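Local coordinates for protein tryptophanyl-tRNA synthetase (Thermus thermophilus, PDB 2EL7) that probably catalyses the ATP-dependent attachment of tryptophan to its cognate tRNA, as a class I aminoacyl-tRNA synthetase that works as a homodimer, at residues I14-Y19 against T203-L207; P185-I190 against T242-Y246. All coordinates share one frame; numbering follows the deposited sequence.

Interaction 1. Residues I14-Y19 against T203-L207; sequences IHIGNY and TIGLL
Leu-206 forms the apolar centre with Ile-14, Ile-16 and Tyr-19, and its two methyl groups divide the work. CD1 meets the CG2 branch of Ile-14 at 3.7 Å, a branch turned that way because it stands anti to the backbone N of Ile-14. CD2 instead enters the bend where the chain turns into helix 16-33, 3.9 Å from CG2 of Ile-16 and 3.8 Å from CB of Tyr-19. Further along, CG2 of Thr-203 approaches CD2 of the His-15 ring (3.5 Å), the two side chains crossing at about a right angle.

Two backbone hydrogen bonds frame this packing. Leu-206 N donates to Ile-14 O at 2.9 Å, nearly straight at 169° and in the carbonyl plane, while Ile-16 N donates to Ile-204 O at 3.1 Å. Together they make a single bridge between His-15 and Gly-205. A water that accepts from Leu-207 N also donates weakly to Ile-14 O.

At the polar edge, ND1 of His-15 takes a weak bond from Gly-17 N at the ring edge. Asn-18 OD1 accepts from His-15 N and lies 3.3 Å above the imidazole plane, over its centre. His-15 and Asn-18 thereby form a capping box at the start of helix 16-33, within the predicted 'HIGH' signature of class I synthetases; Lys-198 of the predicted KMSKS motif touches both capping side chains.

Interaction 2. Residues P185-I190 against T242-Y246; sequences PRVPGI and TYLSY
Val-187 and Tyr-243 lie 8.1 Å apart between CA atoms, and Pro-188 and Thr-242 are separated by a similar span, so side chains bridge the gap between the backbones. Residues 185-190 form an irregular, mostly extended segment with no regular strand, whereas 242-246 belong to helix 239-247. Within that helix Tyr-246 N donates to Thr-242 O at 3.2 Å, and the same carbonyl oxygen lies over one face of the Tyr-246 ring, offset toward the rim.

The polar link across the contact runs from Tyr-243 OH to Pro-188 O, a short 2.5 Å as modelled. The oxygen sits at the edge of the phenol, in the ring plane, but the hydroxyl is tilted 28° from the carbonyl plane. With CG anti to the carbonyl carbon (chi1 -71°), the Tyr-243 side chain runs past the proline in the opposite direction, bringing CE2 to 3.9 Å from Pro-188 CG. A phenylalanine in place of Tyr-243 would probably leave Pro-188 O without this hydroxyl donor and remove a polar tie between helix and loop.

In the class I synthetase fold this loop leads from the predicted ATP-site residue Val-187 to the predicted KMSKS motif; Val-187 pairs through its backbone with Met-196, whose side chain also touches Tyr-243.

Tyr-246 inserts its phenol end among three loop residues. Its CE1 packs obliquely against Val-187 CG1 at 3.7 Å, and CE2 meets Pro-185 CB at 3.8 Å. Between these contacts, Pro-188 CD approaches OH at the ring edge, 3.4 Å away. Pro-188 CG also meets the methyl carbon Thr-242 CG2 head-on at 3.9 Å.

How the interactions relate
From the N terminus, the chain first reaches 14-19, at the start of helix 16-33, then 185-190, 203-207 and finally 242-246. Interaction 1 closes a loop with 183 residues between its segments; interaction 2 closes one with 51. Because 185-190 precedes 203-207 and 242-246 follows it, the two closures cross instead of nesting. The predicted KMSKS residues lie between 190 and 203, so the chain around that motif is tied at one end to helix 239-247 and at the other to the 'HIGH' region. With centres about 11 Å apart, the contacts also meet directly: Ile-204 CD1 packs 3.7 Å from Tyr-243 CE1, and Gly-17 CA lies 3.8 Å from Val-187 CG2.

Interaction 1. Residues I14-Y19 against T203-L207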
ATOM      1  N   ILE A  14      25.498 -13.383   6.383  1.00 44.21           N
ATOM      2  CA  ILE A  14      25.378 -13.317   7.833  1.00 42.13           C
ATOM      3  C   ILE A  14      26.796 -13.359   8.411  1.00 41.46           C
ATOM      4  O   ILE A  14      27.578 -14.249   8.060  1.00 39.89           O
ATOM      5  CB  ILE A  14      24.570 -14.540   8.395  1.00 45.56           C
ATOM      6  CG1 ILE A  14      23.322 -14.794   7.538  1.00 47.48           C
ATOM      7  CG2 ILE A  14      24.184 -14.302   9.862  1.00 38.64           C
ATOM      8  CD1 ILE A  14      22.476 -13.557   7.275  1.00 56.25           C
ATOM      9  N   HIS A  15      27.135 -12.405   9.278  1.00 34.99           N
ATOM     10  CA  HIS A  15      28.464 -12.404   9.891  1.00 32.64           C
ATOM     11  C   HIS A  15      28.381 -12.770  11.375  1.00 34.55           C
ATOM     12  O   HIS A  15      27.283 -12.894  11.922  1.00 37.30           O
ATOM     13  CB  HIS A  15      29.175 -11.062   9.671  1.00 26.93           C
ATOM     14  CG  HIS A  15      28.363  -9.868  10.051  1.00 27.35           C
ATOM     15  ND1 HIS A  15      27.956  -9.625  11.345  1.00 39.16           N
ATOM     16  CD2 HIS A  15      27.927  -8.814   9.316  1.00 38.25           C
ATOM     17  CE1 HIS A  15      27.310  -8.472  11.394  1.00 32.49           C
ATOM     18  NE2 HIS A  15      27.278  -7.959  10.177  1.00 38.39           N
ATOM     19  N   ILE A  16      29.525 -12.964  12.025  1.00 24.94           N
ATOM     20  CA  ILE A  16      29.515 -13.382  13.417  1.00 22.80           C
ATOM     21  C   ILE A  16      28.912 -12.343  14.326  1.00 28.77           C
ATOM     22  O   ILE A  16      28.630 -12.614  15.505  1.00 24.03           O
ATOM     23  CB  ILE A  16      30.939 -13.731  13.917  1.00 30.54           C
ATOM     24  CG1 ILE A  16      31.822 -12.488  13.938  1.00 22.21           C
ATOM     25  CG2 ILE A  16      31.548 -14.819  13.028  1.00 24.99           C
ATOM     26  CD1 ILE A  16      33.154 -12.734  14.601  1.00 34.34           C
ATOM     27  N   GLY A  17      28.731 -11.146  13.771  1.00 31.71           N
ATOM     28  CA  GLY A  17      28.134 -10.059  14.522  1.00 33.93           C
ATOM     29  C   GLY A  17      26.647 -10.350  14.615  1.00 38.88           C
ATOM     30  O   GLY A  17      26.056 -10.270  15.692  1.00 37.53           O
ATOM     31  N   ASN A  18      26.045 -10.695  13.477  1.00 41.10           N
ATOM     32  CA  ASN A  18      24.618 -11.041  13.425  1.00 42.62           C
ATOM     33  C   ASN A  18      24.412 -12.289  14.289  1.00 38.59           C
ATOM     34  O   ASN A  18      23.506 -12.369  15.118  1.00 41.49           O
ATOM     35  CB  ASN A  18      24.190 -11.404  11.990  1.00 32.43           C
ATOM     36  CG  ASN A  18      24.376 -10.261  10.997  1.00 49.52           C
ATOM     37  OD1 ASN A  18      24.855 -10.472   9.861  1.00 43.18           O
ATOM     38  ND2 ASN A  18      23.986  -9.049  11.401  1.00 44.18           N
ATOM     39  N   TYR A  19      25.281 -13.266  14.078  1.00 37.52           N
ATOM     40  CA  TYR A  19      25.180 -14.529  14.774  1.00 35.56           C
ATOM     41  C   TYR A  19      25.211 -14.435  16.288  1.00 40.77           C
ATOM     42  O   TYR A  19      24.249 -14.841  16.948  1.00 40.87           O
ATOM     43  CB  TYR A  19      26.267 -15.475  14.284  1.00 30.34           C
ATOM     44  CG  TYR A  19      26.204 -16.820  14.945  1.00 31.86           C
ATOM     45  CD1 TYR A  19      25.075 -17.624  14.819  1.00 32.85           C
ATOM     46  CD2 TYR A  19      27.267 -17.288  15.713  1.00 31.07           C
ATOM     47  CE1 TYR A  19      25.006 -18.870  15.452  1.00 34.30           C
ATOM     48  CE2 TYR A  19      27.212 -18.528  16.343  1.00 38.89           C
ATOM     49  CZ  TYR A  19      26.078 -19.311  16.210  1.00 35.35           C
ATOM     50  OH  TYR A  19      26.020 -20.524  16.857  1.00 46.93           O
ATOM     51  N   THR A 203      33.831  -7.572   8.003  1.00 46.03           N
ATOM     52  CA  THR A 203      33.237  -8.760   8.593  1.00 40.55           C
ATOM     53  C   THR A 203      33.914 -10.094   8.398  1.00 35.73           C
ATOM     54  O   THR A 203      34.845 -10.244   7.619  1.00 39.20           O
ATOM     55  CB  THR A 203      31.796  -8.953   8.069  1.00 46.06           C
ATOM     56  OG1 THR A 203      31.852  -9.372   6.699  1.00 31.60           O
ATOM     57  CG2 THR A 203      30.993  -7.655   8.175  1.00 32.28           C
ATOM     58  N   ILE A 204      33.397 -11.064   9.139  1.00 32.38           N
ATOM     59  CA  ILE A 204      33.819 -12.445   9.078  1.00 31.25           C
ATOM     60  C   ILE A 204      32.487 -13.173   8.899  1.00 36.22           C
ATOM     61  O   ILE A 204      31.683 -13.255   9.835  1.00 39.19           O
ATOM     62  CB  ILE A 204      34.491 -12.901  10.386  1.00 31.36           C
ATOM     63  CG1 ILE A 204      35.822 -12.166  10.565  1.00 28.66           C
ATOM     64  CG2 ILE A 204      34.764 -14.407  10.332  1.00 33.09           C
ATOM     65  CD1 ILE A 204      36.634 -12.604  11.784  1.00 18.86           C
ATOM     66  N   GLY A 205      32.243 -13.667   7.687  1.00 32.12           N
ATOM     67  CA  GLY A 205      30.994 -14.349   7.399  1.00 24.38           C
ATOM     68  C   GLY A 205      30.942 -15.769   7.928  1.00 36.65           C
ATOM     69  O   GLY A 205      31.974 -16.437   8.040  1.00 40.17           O
ATOM     70  N   LEU A 206      29.742 -16.243   8.251  1.00 35.18           N
ATOM     71  CA  LEU A 206      29.585 -17.600   8.767  1.00 35.90           C
ATOM     72  C   LEU A 206      29.925 -18.623   7.697  1.00 32.65           C
ATOM     73  O   LEU A 206      30.353 -19.733   8.012  1.00 44.52           O
ATOM     74  CB  LEU A 206      28.149 -17.850   9.246  1.00 22.79           C
ATOM     75  CG  LEU A 206      27.478 -16.764  10.086  1.00 34.66           C
ATOM     76  CD1 LEU A 206      26.164 -17.324  10.601  1.00 34.21           C
ATOM     77  CD2 LEU A 206      28.369 -16.332  11.248  1.00 25.68           C
ATOM     78  N   LEU A 207      29.734 -18.252   6.434  1.00 34.90           N
ATOM     79  CA  LEU A 207      29.998 -19.170   5.334  1.00 31.96           C
ATOM     80  C   LEU A 207      31.184 -18.738   4.484  1.00 33.30           C
ATOM     81  O   LEU A 207      31.464 -19.339   3.446  1.00 41.47           O
ATOM     82  CB  LEU A 207      28.747 -19.307   4.458  1.00 31.63           C
ATOM     83  CG  LEU A 207      27.469 -19.788   5.170  1.00 37.23           C
ATOM     84  CD1 LEU A 207      26.385 -19.992   4.117  1.00 39.41           C
ATOM     85  CD2 LEU A 207      27.705 -21.105   5.939  1.00 33.53           C
TER
HETATM   86  O   HOH W   1      28.710 -15.831   5.231  1.00 38.80           O

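Interaction 2. Residues P185-I190 against T242-Y246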
ATOM      1  N   PRO A 185      26.711  -9.357  22.562  1.00 53.29           N
ATOM      2  CA  PRO A 185      27.988  -8.669  22.378  1.00 52.67           C
ATOM      3  C   PRO A 185      27.953  -7.673  21.225  1.00 56.77           C
ATOM      4  O   PRO A 185      27.290  -7.900  20.207  1.00 58.23           O
ATOM      5  CB  PRO A 185      28.953  -9.815  22.084  1.00 45.89           C
ATOM      6  CG  PRO A 185      28.278 -11.014  22.701  1.00 49.95           C
ATOM      7  CD  PRO A 185      26.858 -10.802  22.338  1.00 48.30           C
ATOM      8  N   ARG A 186      28.653  -6.561  21.383  1.00 55.88           N
ATOM      9  CA  ARG A 186      28.720  -5.591  20.301  1.00 61.20           C
ATOM     10  C   ARG A 186      30.055  -5.946  19.636  1.00 57.15           C
ATOM     11  O   ARG A 186      31.127  -5.515  20.077  1.00 48.43           O
ATOM     12  CB  ARG A 186      28.706  -4.154  20.852  1.00 67.79           C
ATOM     13  CG  ARG A 186      27.589  -3.895  21.892  1.00 81.94           C
ATOM     14  CD  ARG A 186      26.161  -4.215  21.370  1.00 90.46           C
ATOM     15  NE  ARG A 186      25.176  -4.401  22.451  1.00 93.35           N
ATOM     16  CZ  ARG A 186      24.784  -3.451  23.305  1.00 93.26           C
ATOM     17  NH1 ARG A 186      23.892  -3.731  24.249  1.00 83.62           N
ATOM     18  NH2 ARG A 186      25.274  -2.219  23.216  1.00 94.04           N
ATOM     19  N   VAL A 187      29.961  -6.766  18.590  1.00 51.25           N
ATOM     20  CA  VAL A 187      31.112  -7.274  17.850  1.00 42.89           C
ATOM     21  C   VAL A 187      31.883  -6.300  16.958  1.00 42.97           C
ATOM     22  O   VAL A 187      31.343  -5.741  16.006  1.00 39.83           O
ATOM     23  CB  VAL A 187      30.688  -8.482  16.998  1.00 40.03           C
ATOM     24  CG1 VAL A 187      31.907  -9.146  16.396  1.00 40.02           C
ATOM     25  CG2 VAL A 187      29.885  -9.464  17.865  1.00 35.31           C
ATOM     26  N   PRO A 188      33.174  -6.095  17.261  1.00 36.98           N
ATOM     27  CA  PRO A 188      34.069  -5.200  16.517  1.00 32.86           C
ATOM     28  C   PRO A 188      34.520  -5.728  15.147  1.00 41.47           C
ATOM     29  O   PRO A 188      34.727  -6.928  14.973  1.00 37.90           O
ATOM     30  CB  PRO A 188      35.239  -5.017  17.478  1.00 43.93           C
ATOM     31  CG  PRO A 188      35.252  -6.299  18.242  1.00 44.84           C
ATOM     32  CD  PRO A 188      33.794  -6.521  18.524  1.00 28.20           C
ATOM     33  N   GLY A 189      34.679  -4.816  14.190  1.00 35.95           N
ATOM     34  CA  GLY A 189      35.090  -5.190  12.849  1.00 44.74           C
ATOM     35  C   GLY A 189      36.547  -5.593  12.731  1.00 45.58           C
ATOM     36  O   GLY A 189      37.336  -5.325  13.629  1.00 48.28           O
ATOM     37  N   ILE A 190      36.914  -6.222  11.618  1.00 43.95           N
ATOM     38  CA  ILE A 190      38.291  -6.684  11.421  1.00 48.51           C
ATOM     39  C   ILE A 190      39.367  -5.589  11.382  1.00 53.01           C
ATOM     40  O   ILE A 190      40.538  -5.852  11.648  1.00 58.99           O
ATOM     41  CB  ILE A 190      38.408  -7.553  10.146  1.00 40.10           C
ATOM     42  CG1 ILE A 190      38.185  -6.703   8.895  1.00 40.04           C
ATOM     43  CG2 ILE A 190      37.397  -8.691  10.205  1.00 27.57           C
ATOM     44  CD1 ILE A 190      38.230  -7.518   7.598  1.00 38.16           C
ATOM     45  N   THR A 242      39.210 -10.372  21.893  1.00 43.07           N
ATOM     46  CA  THR A 242      37.772 -10.137  22.012  1.00 40.30           C
ATOM     47  C   THR A 242      37.097 -11.303  21.295  1.00 40.84           C
ATOM     48  O   THR A 242      36.231 -11.985  21.856  1.00 41.96           O
ATOM     49  CB  THR A 242      37.368  -8.806  21.348  1.00 46.10           C
ATOM     50  OG1 THR A 242      37.966  -7.718  22.064  1.00 50.72           O
ATOM     51  CG2 THR A 242      35.863  -8.632  21.356  1.00 44.43           C
ATOM     52  N   TYR A 243      37.516 -11.536  20.055  1.00 38.11           N
ATOM     53  CA  TYR A 243      36.994 -12.638  19.270  1.00 33.78           C
ATOM     54  C   TYR A 243      37.286 -13.914  20.025  1.00 37.52           C
ATOM     55  O   TYR A 243      36.408 -14.757  20.186  1.00 48.55           O
ATOM     56  CB  TYR A 243      37.679 -12.720  17.915  1.00 27.19           C
ATOM     57  CG  TYR A 243      37.324 -11.626  16.939  1.00 36.00           C
ATOM     58  CD1 TYR A 243      37.874 -11.624  15.661  1.00 41.44           C
ATOM     59  CD2 TYR A 243      36.432 -10.605  17.275  1.00 33.93           C
ATOM     60  CE1 TYR A 243      37.555 -10.635  14.732  1.00 38.33           C
ATOM     61  CE2 TYR A 243      36.101  -9.604  16.342  1.00 36.62           C
ATOM     62  CZ  TYR A 243      36.675  -9.630  15.075  1.00 33.99           C
ATOM     63  OH  TYR A 243      36.425  -8.631  14.155  1.00 36.27           O
ATOM     64  N   LEU A 244      38.523 -14.062  20.493  1.00 42.52           N
ATOM     65  CA  LEU A 244      38.901 -15.270  21.226  1.00 42.48           C
ATOM     66  C   LEU A 244      37.891 -15.567  22.333  1.00 43.21           C
ATOM     67  O   LEU A 244      37.530 -16.719  22.570  1.00 47.03           O
ATOM     68  CB  LEU A 244      40.300 -15.116  21.835  1.00 40.63           C
ATOM     69  CG  LEU A 244      40.864 -16.333  22.583  1.00 32.08           C
ATOM     70  CD1 LEU A 244      41.193 -17.429  21.591  1.00 25.70           C
ATOM     71  CD2 LEU A 244      42.108 -15.938  23.361  1.00 28.28           C
ATOM     72  N   SER A 245      37.434 -14.513  22.997  1.00 48.45           N
ATOM     73  CA  SER A 245      36.472 -14.630  24.096  1.00 51.88           C
ATOM     74  C   SER A 245      35.133 -15.204  23.641  1.00 48.94           C
ATOM     75  O   SER A 245      34.488 -15.984  24.355  1.00 40.36           O
ATOM     76  CB  SER A 245      36.252 -13.250  24.711  1.00 53.72           C
ATOM     77  OG  SER A 245      37.509 -12.644  24.968  1.00 53.50           O
ATOM     78  N   TYR A 246      34.725 -14.797  22.445  1.00 46.54           N
ATOM     79  CA  TYR A 246      33.475 -15.242  21.850  1.00 37.13           C
ATOM     80  C   TYR A 246      33.453 -16.732  21.558  1.00 39.91           C
ATOM     81  O   TYR A 246      32.411 -17.365  21.695  1.00 40.33           O
ATOM     82  CB  TYR A 246      33.246 -14.531  20.524  1.00 36.41           C
ATOM     83  CG  TYR A 246      33.098 -13.024  20.588  1.00 36.09           C
ATOM     84  CD1 TYR A 246      33.263 -12.257  19.435  1.00 32.71           C
ATOM     85  CD2 TYR A 246      32.748 -12.370  21.774  1.00 29.90           C
ATOM     86  CE1 TYR A 246      33.078 -10.885  19.450  1.00 38.03           C
ATOM     87  CE2 TYR A 246      32.572 -10.978  21.802  1.00 21.87           C
ATOM     88  CZ  TYR A 246      32.739 -10.247  20.635  1.00 36.52           C
ATOM     89  OH  TYR A 246      32.599  -8.868  20.630  1.00 46.11           O
TER